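Local coordinates for protein cysteine desulfurase (Stenotrophomonas maltophilia, PDB 6WCI) that probably removes sulfur from L-cysteine to leave L-alanine, using pyridoxal 5'-phosphate as cofactor, and passes the sulfur to a carrier, at residues 39-44 against 370-375; 139-144 against 189-194. All blocks are in the same frame, centred on the assembly; numbering follows the deposited sequence.

Contact 1 (39-44 against 370-375)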
loop_
_atom_site.group_PDB
_atom_site.type_symbol
_atom_site.label_atom_id
_atom_site.label_comp_id
_atom_site.label_asym_id
_atom_site.label_seq_id
_atom_site.Cartn_x
_atom_site.Cartn_y
_atom_site.Cartn_z
ATOM N N GLU B 39 -10.733 25.227 -12.291
ATOM C CA GLU B 39 -11.850 25.954 -11.730
ATOM C C GLU B 39 -12.784 25.010 -10.987
ATOM O O GLU B 39 -12.842 23.810 -11.258
ATOM C CB GLU B 39 -12.637 26.681 -12.824
ATOM C CG GLU B 39 -11.772 27.510 -13.734
ATOM C CD GLU B 39 -12.593 28.482 -14.547
ATOM O OE1 GLU B 39 -13.014 28.139 -15.672
ATOM O OE2 GLU B 39 -12.828 29.588 -14.040
ATOM N N VAL B 40 -13.552 25.587 -10.065
ATOM C CA VAL B 40 -14.573 24.859 -9.324
ATOM C C VAL B 40 -15.828 25.711 -9.342
ATOM O O VAL B 40 -15.801 26.865 -8.893
ATOM C CB VAL B 40 -14.138 24.557 -7.882
ATOM C CG1 VAL B 40 -15.280 23.920 -7.120
ATOM C CG2 VAL B 40 -12.914 23.650 -7.871
ATOM N N HIS B 41 -16.918 25.154 -9.864
ATOM C CA HIS B 41 -18.171 25.895 -10.026
ATOM C C HIS B 41 -17.944 27.203 -10.775
ATOM O O HIS B 41 -18.554 28.235 -10.471
ATOM C CB HIS B 41 -18.836 26.155 -8.674
ATOM C CG HIS B 41 -19.162 24.910 -7.917
ATOM N ND1 HIS B 41 -18.458 24.512 -6.802
ATOM C CD2 HIS B 41 -20.103 23.961 -8.128
ATOM C CE1 HIS B 41 -18.956 23.375 -6.353
ATOM N NE2 HIS B 41 -19.957 23.021 -7.138
ATOM N N GLY B 42 -17.051 27.167 -11.761
ATOM C CA GLY B 42 -16.786 28.362 -12.537
ATOM C C GLY B 42 -16.019 29.441 -11.811
ATOM O O GLY B 42 -15.831 30.525 -12.363
ATOM N N LYS B 43 -15.576 29.183 -10.591
ATOM C CA LYS B 43 -14.717 30.077 -9.840
ATOM C C LYS B 43 -13.326 29.472 -9.725
ATOM O O LYS B 43 -13.156 28.258 -9.866
ATOM C CB LYS B 43 -15.305 30.324 -8.448
ATOM C CG LYS B 43 -16.625 31.087 -8.494
ATOM C CD LYS B 43 -17.367 31.022 -7.175
ATOM C CE LYS B 43 -18.498 32.029 -7.129
ATOM N NZ LYS B 43 -17.983 33.430 -7.059
ATOM N N PRO B 44 -12.298 30.291 -9.509
ATOM C CA PRO B 44 -10.957 29.732 -9.294
ATOM C C PRO B 44 -10.934 28.823 -8.071
ATOM O O PRO B 44 -11.645 29.052 -7.096
ATOM C CB PRO B 44 -10.083 30.972 -9.087
ATOM C CG PRO B 44 -10.823 32.085 -9.841
ATOM C CD PRO B 44 -12.283 31.757 -9.681
ATOM N N LEU B 370 -20.785 25.933 1.882
ATOM C CA LEU B 370 -20.922 27.189 1.160
ATOM C C LEU B 370 -19.584 27.735 0.686
ATOM O O LEU B 370 -19.528 28.399 -0.356
ATOM C CB LEU B 370 -21.623 28.226 2.044
ATOM C CG LEU B 370 -23.027 27.804 2.459
ATOM C CD1 LEU B 370 -23.613 28.780 3.472
ATOM C CD2 LEU B 370 -23.913 27.705 1.224
ATOM N N LEU B 371 -18.504 27.505 1.438
ATOM C CA LEU B 371 -17.204 27.965 0.966
ATOM C C LEU B 371 -16.832 27.266 -0.336
ATOM O O LEU B 371 -16.294 27.896 -1.255
ATOM C CB LEU B 371 -16.131 27.746 2.031
ATOM C CG LEU B 371 -16.079 28.758 3.176
ATOM C CD1 LEU B 371 -15.062 28.357 4.229
ATOM C CD2 LEU B 371 -15.787 30.161 2.645
ATOM N N ASP B 372 -17.151 25.970 -0.446
ATOM C CA ASP B 372 -16.899 25.242 -1.687
ATOM C C ASP B 372 -17.633 25.873 -2.862
ATOM O O ASP B 372 -17.101 25.929 -3.976
ATOM C CB ASP B 372 -17.306 23.780 -1.542
ATOM C CG ASP B 372 -17.250 23.036 -2.862
ATOM O OD1 ASP B 372 -16.128 22.747 -3.341
ATOM O OD2 ASP B 372 -18.331 22.762 -3.427
ATOM N N LEU B 373 -18.857 26.360 -2.635
ATOM C CA LEU B 373 -19.586 27.026 -3.713
ATOM C C LEU B 373 -18.889 28.296 -4.170
ATOM O O LEU B 373 -19.158 28.778 -5.276
ATOM C CB LEU B 373 -21.017 27.334 -3.278
ATOM C CG LEU B 373 -21.903 26.110 -3.038
ATOM C CD1 LEU B 373 -23.291 26.521 -2.572
ATOM C CD2 LEU B 373 -21.984 25.246 -4.294
ATOM N N GLU B 374 -18.000 28.847 -3.350
ATOM C CA GLU B 374 -17.134 29.942 -3.759
ATOM C C GLU B 374 -15.804 29.449 -4.326
ATOM O O GLU B 374 -14.938 30.267 -4.653
ATOM C CB GLU B 374 -16.895 30.884 -2.576
ATOM C CG GLU B 374 -18.182 31.409 -1.933
ATOM C CD GLU B 374 -18.966 32.341 -2.848
ATOM O OE1 GLU B 374 -18.457 33.442 -3.155
ATOM O OE2 GLU B 374 -20.086 31.971 -3.266
ATOM N N GLY B 375 -15.630 28.137 -4.467
ATOM C CA GLY B 375 -14.385 27.573 -4.941
ATOM C C GLY B 375 -13.379 27.250 -3.861
ATOM O O GLY B 375 -12.314 26.701 -4.175
HETATM O O HOH W 1 -12.416 31.548 -5.954
#

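Contact 2 (139-144 against 189-194)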
loop_
_atom_site.group_PDB
_atom_site.type_symbol
_atom_site.label_atom_id
_atom_site.label_comp_id
_atom_site.label_asym_id
_atom_site.label_seq_id
_atom_site.Cartn_x
_atom_site.Cartn_y
_atom_site.Cartn_z
ATOM N N THR B 139 -1.022 11.222 23.820
ATOM C CA THR B 139 -1.429 12.607 24.066
ATOM C C THR B 139 -2.859 12.850 23.596
ATOM O O THR B 139 -3.361 12.195 22.677
ATOM C CB THR B 139 -0.511 13.620 23.376
ATOM O OG1 THR B 139 -1.054 13.967 22.096
ATOM C CG2 THR B 139 0.884 13.076 23.207
ATOM N N ARG B 140 -3.505 13.822 24.244
ATOM C CA ARG B 140 -4.866 14.233 23.920
ATOM C C ARG B 140 -5.036 14.661 22.463
ATOM O O ARG B 140 -6.152 14.591 21.935
ATOM C CB ARG B 140 -5.262 15.380 24.863
ATOM C CG ARG B 140 -6.586 16.049 24.580
ATOM C CD ARG B 140 -7.739 15.080 24.725
ATOM N NE ARG B 140 -7.834 14.538 26.077
ATOM C CZ ARG B 140 -8.843 13.788 26.497
ATOM N NH1 ARG B 140 -9.843 13.502 25.668
ATOM N NH2 ARG B 140 -8.851 13.318 27.736
ATOM N N MET B 141 -3.964 15.087 21.794
ATOM C CA MET B 141 -4.064 15.682 20.469
ATOM C C MET B 141 -3.689 14.721 19.353
ATOM O O MET B 141 -3.610 15.146 18.194
ATOM C CB MET B 141 -3.189 16.936 20.384
ATOM C CG MET B 141 -1.697 16.650 20.320
ATOM S SD MET B 141 -0.713 18.147 20.057
ATOM C CE MET B 141 -1.178 19.150 21.474
ATOM N N GLU B 142 -3.457 13.443 19.671
ATOM C CA GLU B 142 -3.046 12.468 18.668
ATOM C C GLU B 142 -4.140 12.235 17.637
ATOM O O GLU B 142 -5.335 12.343 17.921
ATOM C CB GLU B 142 -2.687 11.125 19.315
ATOM C CG GLU B 142 -1.443 11.193 20.183
ATOM C CD GLU B 142 -0.300 11.891 19.465
ATOM O OE1 GLU B 142 0.152 11.379 18.412
ATOM O OE2 GLU B 142 0.128 12.963 19.945
ATOM N N HIS B 143 -3.708 11.908 16.426
ATOM C CA HIS B 143 -4.603 11.476 15.373
ATOM C C HIS B 143 -4.960 10.014 15.623
ATOM O O HIS B 143 -4.210 9.285 16.277
ATOM C CB HIS B 143 -3.900 11.699 14.029
ATOM C CG HIS B 143 -4.681 11.297 12.817
ATOM N ND1 HIS B 143 -4.701 10.004 12.346
ATOM C CD2 HIS B 143 -5.370 12.038 11.911
ATOM C CE1 HIS B 143 -5.414 9.950 11.235
ATOM N NE2 HIS B 143 -5.827 11.173 10.946
ATOM N N HIS B 144 -6.128 9.595 15.129
ATOM C CA HIS B 144 -6.540 8.203 15.292
ATOM C C HIS B 144 -5.452 7.225 14.883
ATOM O O HIS B 144 -5.350 6.138 15.461
ATOM C CB HIS B 144 -7.804 7.933 14.487
ATOM C CG HIS B 144 -9.005 8.637 15.026
ATOM N ND1 HIS B 144 -10.178 8.759 14.317
ATOM C CD2 HIS B 144 -9.218 9.237 16.221
ATOM C CE1 HIS B 144 -11.061 9.422 15.045
ATOM N NE2 HIS B 144 -10.502 9.727 16.203
ATOM N N ALA B 189 2.981 7.778 22.766
ATOM C CA ALA B 189 2.556 8.126 21.413
ATOM C C ALA B 189 2.322 9.629 21.368
ATOM O O ALA B 189 1.341 10.129 21.928
ATOM C CB ALA B 189 1.299 7.357 21.000
ATOM N N VAL B 190 3.213 10.347 20.691
ATOM C CA VAL B 190 3.198 11.805 20.695
ATOM C C VAL B 190 3.365 12.306 19.266
ATOM O O VAL B 190 4.275 11.873 18.548
ATOM C CB VAL B 190 4.293 12.379 21.618
ATOM C CG1 VAL B 190 5.659 11.746 21.310
ATOM C CG2 VAL B 190 4.349 13.903 21.510
ATOM N N THR B 191 2.489 13.217 18.852
ATOM C CA THR B 191 2.588 13.766 17.510
ATOM C C THR B 191 3.643 14.866 17.446
ATOM O O THR B 191 3.902 15.577 18.422
ATOM C CB THR B 191 1.243 14.313 17.036
ATOM O OG1 THR B 191 1.351 14.671 15.656
ATOM C CG2 THR B 191 0.841 15.548 17.827
ATOM N N HIS B 192 4.284 14.972 16.283
ATOM C CA HIS B 192 5.226 16.061 16.075
ATOM C C HIS B 192 4.469 17.341 15.770
ATOM O O HIS B 192 4.740 18.394 16.365
ATOM C CB HIS B 192 6.199 15.715 14.952
ATOM C CG HIS B 192 7.376 16.631 14.859
ATOM N ND1 HIS B 192 8.446 16.381 14.028
ATOM C CD2 HIS B 192 7.648 17.804 15.484
ATOM C CE1 HIS B 192 9.332 17.351 14.154
ATOM N NE2 HIS B 192 8.873 18.226 15.032
ATOM N N VAL B 193 3.479 17.250 14.886
ATOM C CA VAL B 193 2.628 18.379 14.530
ATOM C C VAL B 193 1.181 17.906 14.477
ATOM O O VAL B 193 0.873 16.904 13.825
ATOM C CB VAL B 193 3.042 19.008 13.190
ATOM C CG1 VAL B 193 2.120 20.171 12.844
ATOM C CG2 VAL B 193 4.484 19.481 13.257
ATOM N N SER B 194 0.299 18.625 15.167
ATOM C CA SER B 194 -1.111 18.270 15.239
ATOM C C SER B 194 -1.824 18.667 13.951
ATOM O O SER B 194 -1.699 19.808 13.489
ATOM C CB SER B 194 -1.757 18.957 16.449
ATOM O OG SER B 194 -3.167 19.044 16.319
HETATM O O HOH W 2 -1.623 14.777 15.658
#

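Contact 1 (39-44 against 370-375)
His41 lies beside Asp372 and Leu373, and its ring shows how a weakly polar contact can be spread over several small terms. His41 ND1 donates a weak, bent hydrogen bond to Asp372 O, 3.4 Å away with an N-H...O angle of 135°. At the ring edge, His41 CE1 comes within 3.1 Å of Asp372 OD2, and the carboxylate plane stands nearly upright to the ring at 82°. The other carboxylate oxygen, OD1, takes a hydrogen bond from the backbone N of Ala81 of the second subunit.

The apolar term is equally modest: Leu373 puts CD2 over one face of the imidazole as a CH-pi contact, 4.2 Å from the centroid of the His41 ring.

Carbon also packs against oxygen. The Val40 side chain crosses that of Asp372 at about a right angle, with Val40 CG1 4.0 Å from Asp372 OD1. Lys43 lays its methylene chain against the last turn of the helix, CD 3.4 Å from Leu373 O, and then bends at its last torsion (chi4 -70°). That turn brings Lys43 NZ to 3.9 Å from Glu374 OE1, a long salt bridge between side chains that run side by side in the same direction.

Water completes the polar set: one molecule donates to both Pro44 O and Glu374 O. Gly375, at positive phi, brings its CA to 3.8 Å from Pro44 O.

The arrangement joins two standard motifs, a beta hairpin closed by a type I' turn from Val40 to Lys43 and the Schellman motif at Gly375, the first residue after helix 364-373 to leave helical angles.

Contact 2 (139-144 against 189-194)
Glu142 reaches the end of strand 185-191 with a side chain that can be followed atom by atom. CB points neither toward nor away from the strand, and the chain beyond it turns in: Glu142 CG, anti to the carbonyl carbon (chi1 -67°), passes 3.5 Å from Ala189 O. The chain then bends at chi2 (-48°), and the carboxylate arrives at the backbone N of Thr191. There Glu142 OE2 accepts a 2.6 Å hydrogen bond from Thr191 N on its syn side, with the donor 20° out of the carboxylate plane. Through its anti lone pair Glu142 OE2 takes a second bond, 2.7 Å from Thr139 OG1, so two donors grip one buried atom. OE1 is bonded by Asn146 ND2, which helps fix the rotation of the group.

Thr139 OG1 is itself held, accepting from Met141 N in an ST turn inside the type I turn from Thr139 to Glu142. The Thr139 methyl, CG2, packs 3.6 Å from Val190 CA, while the Thr139 backbone N donates to Ala189 O (3.2 Å). Farther along, Met141 crosses Thr191 at about a right angle: CG lies 3.7 Å from Thr191 CG2, and SD reaches Ser194 CB. Water bridges Met141 O and Thr191 OG1.

The contact joins the turn after strand 135-139 to the last residues of its parallel neighbour 185-191 and the loop beyond, in the central mixed sheet of the large domain of a fold-type I PLP enzyme. Strand 216-220 flanks 185-191 on the other side. His144, hydrogen-bonded to the oxidised cysteine at position 384, leads on toward helix 148-157.

In the fold
Contact 1 is a partly buried patch well out from the middle of the chain, whereas contact 2 is wholly buried nearer the centre. Their nearest atoms are about 18 Å apart and they share no helix or strand: contact 1 sets a hairpin of the six-stranded sheet against a helix end, contact 2 ties the ends of two parallel strands and the turn after one of them. In sequence, 139-144 and 189-194 both fall between 39-44 and 370-375. The chemistry follows the setting. At the outer site, charge pairing is long and the direct hydrogen bond weak; inside, one carboxylate oxygen gathers two short bonds. Water links backbone carbonyls in contact 1, but a carbonyl and a hydroxyl in contact 2. Both also touch the second subunit.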